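Local structure of probable 2-hydroxyhepta-2,4-diene-1,7-dioate isomerase (Thermus thermophilus, 2DFU) at residues V233-A245 with T251-P263. The protein is probably a metal-binding isomerase of the fumarylacetoacetate hydrolase family that acts on 2-hydroxyhepta-2,4-diene-1,7-dioate. Numbering follows the deposited sequence.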
loop_
_atom_site.group_PDB
_atom_site.type_symbol
_atom_site.label_atom_id
_atom_site.label_comp_id
_atom_site.label_asym_id
_atom_site.label_seq_id
_atom_site.Cartn_x
_atom_site.Cartn_y
_atom_site.Cartn_z
ATOM N N VAL A 233 4.986 -17.996 -17.618
ATOM C CA VAL A 233 5.353 -17.857 -16.214
ATOM C C VAL A 233 6.053 -19.139 -15.771
ATOM O O VAL A 233 5.457 -20.220 -15.794
ATOM C CB VAL A 233 4.108 -17.615 -15.324
ATOM C CG1 VAL A 233 4.497 -17.673 -13.849
ATOM C CG2 VAL A 233 3.494 -16.250 -15.648
ATOM N N GLY A 234 7.315 -19.012 -15.369
ATOM C CA GLY A 234 8.083 -20.175 -14.945
ATOM C C GLY A 234 8.760 -20.026 -13.594
ATOM O O GLY A 234 8.698 -18.971 -12.965
ATOM N N ALA A 235 9.420 -21.089 -13.153
ATOM C CA ALA A 235 10.097 -21.101 -11.864
ATOM C C ALA A 235 11.456 -20.420 -11.895
ATOM O O ALA A 235 12.190 -20.503 -12.878
ATOM C CB ALA A 235 10.249 -22.541 -11.375
ATOM N N LEU A 236 11.787 -19.743 -10.805
ATOM C CA LEU A 236 13.061 -19.050 -10.688
ATOM C C LEU A 236 14.011 -19.833 -9.797
ATOM O O LEU A 236 13.596 -20.705 -9.036
ATOM C CB LEU A 236 12.862 -17.663 -10.078
ATOM C CG LEU A 236 12.279 -16.581 -10.979
ATOM C CD1 LEU A 236 11.696 -15.453 -10.127
ATOM C CD2 LEU A 236 13.373 -16.066 -11.902
ATOM N N ARG A 237 15.289 -19.500 -9.893
ATOM C CA ARG A 237 16.312 -20.129 -9.075
ATOM C C ARG A 237 17.331 -19.073 -8.700
ATOM O O ARG A 237 17.517 -18.091 -9.425
ATOM C CB ARG A 237 17.031 -21.240 -9.845
ATOM C CG ARG A 237 16.289 -22.560 -9.947
ATOM C CD ARG A 237 17.089 -23.533 -10.816
ATOM N NE ARG A 237 16.477 -24.859 -10.901
ATOM C CZ ARG A 237 16.843 -25.795 -11.775
ATOM N NH1 ARG A 237 17.820 -25.551 -12.643
ATOM N NH2 ARG A 237 16.234 -26.976 -11.782
ATOM N N PRO A 238 17.999 -19.251 -7.551
ATOM C CA PRO A 238 19.011 -18.284 -7.125
ATOM C C PRO A 238 20.000 -18.073 -8.268
ATOM O O PRO A 238 20.393 -19.025 -8.940
ATOM C CB PRO A 238 19.652 -18.977 -5.931
ATOM C CG PRO A 238 18.478 -19.684 -5.305
ATOM C CD PRO A 238 17.760 -20.265 -6.507
ATOM N N GLY A 239 20.382 -16.827 -8.511
ATOM C CA GLY A 239 21.330 -16.569 -9.578
ATOM C C GLY A 239 20.728 -16.301 -10.943
ATOM O O GLY A 239 21.443 -15.888 -11.853
ATOM N N ASP A 240 19.430 -16.537 -11.111
ATOM C CA ASP A 240 18.806 -16.278 -12.402
ATOM C C ASP A 240 18.910 -14.808 -12.797
ATOM O O ASP A 240 18.694 -13.914 -11.973
ATOM C CB ASP A 240 17.326 -16.668 -12.397
ATOM C CG ASP A 240 17.106 -18.151 -12.600
ATOM O OD1 ASP A 240 18.044 -18.860 -13.037
ATOM O OD2 ASP A 240 15.974 -18.606 -12.333
ATOM N N ARG A 241 19.247 -14.570 -14.062
ATOM C CA ARG A 241 19.353 -13.219 -14.595
ATOM C C ARG A 241 18.146 -12.971 -15.483
ATOM O O ARG A 241 17.899 -13.723 -16.427
ATOM C CB ARG A 241 20.639 -13.061 -15.403
ATOM C CG ARG A 241 21.893 -13.073 -14.546
ATOM C CD ARG A 241 23.126 -12.832 -15.393
ATOM N NE ARG A 241 24.285 -12.540 -14.561
ATOM C CZ ARG A 241 25.476 -12.200 -15.036
ATOM N NH1 ARG A 241 25.670 -12.108 -16.348
ATOM N NH2 ARG A 241 26.471 -11.946 -14.196
ATOM N N LEU A 242 17.390 -11.923 -15.178
ATOM C CA LEU A 242 16.120 -11.599 -15.811
ATOM C C LEU A 242 16.159 -10.282 -16.595
ATOM O O LEU A 242 16.712 -9.268 -16.187
ATOM C CB LEU A 242 15.029 -11.512 -14.755
ATOM C CG LEU A 242 14.573 -12.870 -14.247
ATOM C CD1 LEU A 242 15.439 -13.364 -13.092
ATOM C CD2 LEU A 242 13.149 -12.838 -13.705
ATOM N N GLU A 243 15.535 -10.363 -17.760
ATOM C CA GLU A 243 15.437 -9.206 -18.626
ATOM C C GLU A 243 14.015 -9.098 -19.171
ATOM O O GLU A 243 13.509 -10.001 -19.809
ATOM C CB GLU A 243 16.397 -9.492 -19.782
ATOM C CG GLU A 243 16.665 -8.313 -20.708
ATOM C CD GLU A 243 17.708 -8.748 -21.724
ATOM O OE1 GLU A 243 17.682 -8.256 -22.844
ATOM O OE2 GLU A 243 18.516 -9.623 -21.401
ATOM N N VAL A 244 13.347 -7.970 -18.867
ATOM C CA VAL A 244 12.043 -7.769 -19.486
ATOM C C VAL A 244 12.060 -6.589 -20.449
ATOM O O VAL A 244 12.278 -5.449 -20.060
ATOM C CB VAL A 244 10.992 -7.529 -18.399
ATOM C CG1 VAL A 244 9.604 -7.407 -19.036
ATOM C CG2 VAL A 244 10.987 -8.680 -17.418
ATOM N N ALA A 245 11.886 -6.841 -21.738
ATOM C CA ALA A 245 11.946 -5.778 -22.721
ATOM C C ALA A 245 10.551 -5.410 -23.208
ATOM O O ALA A 245 9.764 -6.276 -23.587
ATOM C CB ALA A 245 12.818 -6.202 -23.888
ATOM N N THR A 251 14.259 -1.684 -21.242
ATOM C CA THR A 251 14.501 -3.029 -20.757
ATOM C C THR A 251 14.809 -3.029 -19.275
ATOM O O THR A 251 15.703 -2.325 -18.820
ATOM C CB THR A 251 15.675 -3.681 -21.496
ATOM O OG1 THR A 251 15.408 -3.683 -22.903
ATOM C CG2 THR A 251 15.870 -5.108 -21.018
ATOM N N LEU A 252 14.050 -3.819 -18.527
ATOM C CA LEU A 252 14.256 -3.941 -17.097
ATOM C C LEU A 252 15.201 -5.108 -16.821
ATOM O O LEU A 252 14.942 -6.240 -17.239
ATOM C CB LEU A 252 12.929 -4.189 -16.392
ATOM C CG LEU A 252 12.970 -4.598 -14.917
ATOM C CD1 LEU A 252 13.695 -3.540 -14.085
ATOM C CD2 LEU A 252 11.537 -4.789 -14.421
ATOM N N PHE A 253 16.289 -4.826 -16.117
ATOM C CA PHE A 253 17.264 -5.847 -15.760
ATOM C C PHE A 253 17.184 -6.118 -14.259
ATOM O O PHE A 253 17.216 -5.192 -13.451
ATOM C CB PHE A 253 18.678 -5.373 -16.097
ATOM C CG PHE A 253 18.922 -5.177 -17.562
ATOM C CD1 PHE A 253 19.248 -6.260 -18.377
ATOM C CD2 PHE A 253 18.856 -3.906 -18.126
ATOM C CE1 PHE A 253 19.515 -6.080 -19.736
ATOM C CE2 PHE A 253 19.119 -3.716 -19.481
ATOM C CZ PHE A 253 19.453 -4.811 -20.287
ATOM N N THR A 254 17.074 -7.384 -13.887
ATOM C CA THR A 254 17.026 -7.742 -12.482
ATOM C C THR A 254 17.599 -9.142 -12.314
ATOM O O THR A 254 17.900 -9.820 -13.298
ATOM C CB THR A 254 15.582 -7.693 -11.926
ATOM O OG1 THR A 254 15.618 -7.871 -10.506
ATOM C CG2 THR A 254 14.737 -8.788 -12.532
ATOM N N LEU A 255 17.766 -9.577 -11.071
ATOM C CA LEU A 255 18.316 -10.901 -10.827
ATOM C C LEU A 255 17.935 -11.452 -9.463
ATOM O O LEU A 255 17.615 -10.705 -8.531
ATOM C CB LEU A 255 19.843 -10.874 -10.979
ATOM C CG LEU A 255 20.672 -10.005 -10.033
ATOM C CD1 LEU A 255 20.666 -10.598 -8.635
ATOM C CD2 LEU A 255 22.094 -9.940 -10.538
ATOM N N ILE A 256 17.975 -12.773 -9.355
ATOM C CA ILE A 256 17.634 -13.438 -8.117
ATOM C C ILE A 256 18.881 -13.696 -7.289
ATOM O O ILE A 256 19.886 -14.213 -7.791
ATOM C CB ILE A 256 16.934 -14.768 -8.392
ATOM C CG1 ILE A 256 15.827 -14.558 -9.424
ATOM C CG2 ILE A 256 16.344 -15.321 -7.095
ATOM C CD1 ILE A 256 14.779 -13.529 -9.002
ATOM N N GLY A 257 18.812 -13.324 -6.016
ATOM C CA GLY A 257 19.938 -13.532 -5.129
ATOM C C GLY A 257 19.914 -14.919 -4.514
ATOM O O GLY A 257 19.033 -15.721 -4.834
ATOM N N PRO A 258 20.876 -15.231 -3.624
ATOM C CA PRO A 258 20.992 -16.528 -2.940
ATOM C C PRO A 258 19.772 -16.805 -2.073
ATOM O O PRO A 258 19.113 -15.871 -1.613
ATOM C CB PRO A 258 22.255 -16.360 -2.094
ATOM C CG PRO A 258 23.061 -15.357 -2.876
ATOM C CD PRO A 258 22.007 -14.354 -3.271
ATOM N N LYS A 259 19.465 -18.080 -1.840
ATOM C CA LYS A 259 18.314 -18.402 -1.009
ATOM C C LYS A 259 18.621 -17.996 0.420
ATOM O O LYS A 259 19.716 -18.239 0.915
ATOM C CB LYS A 259 17.983 -19.897 -1.038
ATOM C CG LYS A 259 16.516 -20.158 -0.672
ATOM C CD LYS A 259 16.355 -21.256 0.357
ATOM C CE LYS A 259 14.963 -21.224 0.993
ATOM N NZ LYS A 259 13.858 -21.343 0.009
ATOM N N GLU A 260 17.655 -17.368 1.076
ATOM C CA GLU A 260 17.832 -16.933 2.453
ATOM C C GLU A 260 17.553 -18.095 3.402
ATOM O O GLU A 260 16.898 -19.063 3.030
ATOM C CB GLU A 260 16.881 -15.773 2.767
ATOM C CG GLU A 260 17.046 -14.572 1.845
ATOM C CD GLU A 260 16.249 -13.357 2.306
ATOM O OE1 GLU A 260 15.019 -13.485 2.500
ATOM O OE2 GLU A 260 16.853 -12.272 2.471
ATOM N N GLU A 261 18.060 -18.004 4.624
ATOM C CA GLU A 261 17.830 -19.054 5.608
ATOM C C GLU A 261 16.951 -18.492 6.717
ATOM O O GLU A 261 16.495 -17.356 6.615
ATOM C CB GLU A 261 19.170 -19.588 6.131
ATOM C CG GLU A 261 20.165 -18.521 6.557
ATOM C CD GLU A 261 21.582 -19.065 6.672
ATOM O OE1 GLU A 261 21.771 -20.105 7.341
ATOM O OE2 GLU A 261 22.509 -18.454 6.097
ATOM N N ARG A 262 16.699 -19.287 7.755
ATOM C CA ARG A 262 15.887 -18.859 8.905
ATOM C C ARG A 262 16.096 -17.376 9.296
ATOM O O ARG A 262 17.192 -16.887 9.467
ATOM C CB ARG A 262 16.249 -19.735 10.112
ATOM C CG ARG A 262 15.583 -21.113 10.071
ATOM C CD ARG A 262 16.230 -22.033 9.028
ATOM N NE ARG A 262 16.215 -23.438 9.456
ATOM C CZ ARG A 262 15.026 -24.017 9.703
ATOM N NH1 ARG A 262 13.908 -23.312 9.610
ATOM N NH2 ARG A 262 14.971 -25.321 9.981
ATOM N N PRO A 263 14.937 -16.678 9.393
ATOM C CA PRO A 263 14.866 -15.228 9.651
ATOM C C PRO A 263 15.769 -14.749 10.782
ATOM O O PRO A 263 16.282 -13.634 10.805
ATOM C CB PRO A 263 13.418 -14.904 10.018
ATOM C CG PRO A 263 12.637 -16.214 10.110
ATOM C CD PRO A 263 13.610 -17.228 9.353
#
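Ile256 packs its side chain on Leu236, Leu242 and the turn that precedes strand 241-246. CB lies 3.5 Å from Arg237 O, and CG2 lies against that oxygen and Pro238 CA. CG1, anti to the carbonyl carbon (chi1 -48°), meets Leu236 CD2 and Leu242 CD1, the latter at 3.9 Å. At the tip, CD1 meets Leu236 CD1 at 3.8 Å, the two side chains crossing nearly at right angles. The backbone beneath is an antiparallel beta hairpin, strands 241-246 and 250-259, in a mixed sheet of the FAA hydrolase domain. Beyond the last strand pair, Arg241 with Leu255, Ile256 bonds with the type II turn Arg237-Asp240: its N donates to Asp240 O and its O accepts from Gly239 N (2.8 Å), which lies 47° out of the carbonyl plane. On the face carrying Glu243 and Phe253, Glu243 CG touches Thr251 CG2 (3.3 Å) and Phe253 CE1 (3.7 Å). The same Thr251 methyl sits over one face of the Phe253 ring, near its rim, while Trp96 meets that ring edge-to-face. With an alanine at Glu243, Thr251 CG2 and the ring's CE1 corner would probably lose their aliphatic neighbour. Back toward the turn, Asn190 bonds to Asp240 OD1 through ND2 and to Arg241 N through OD1.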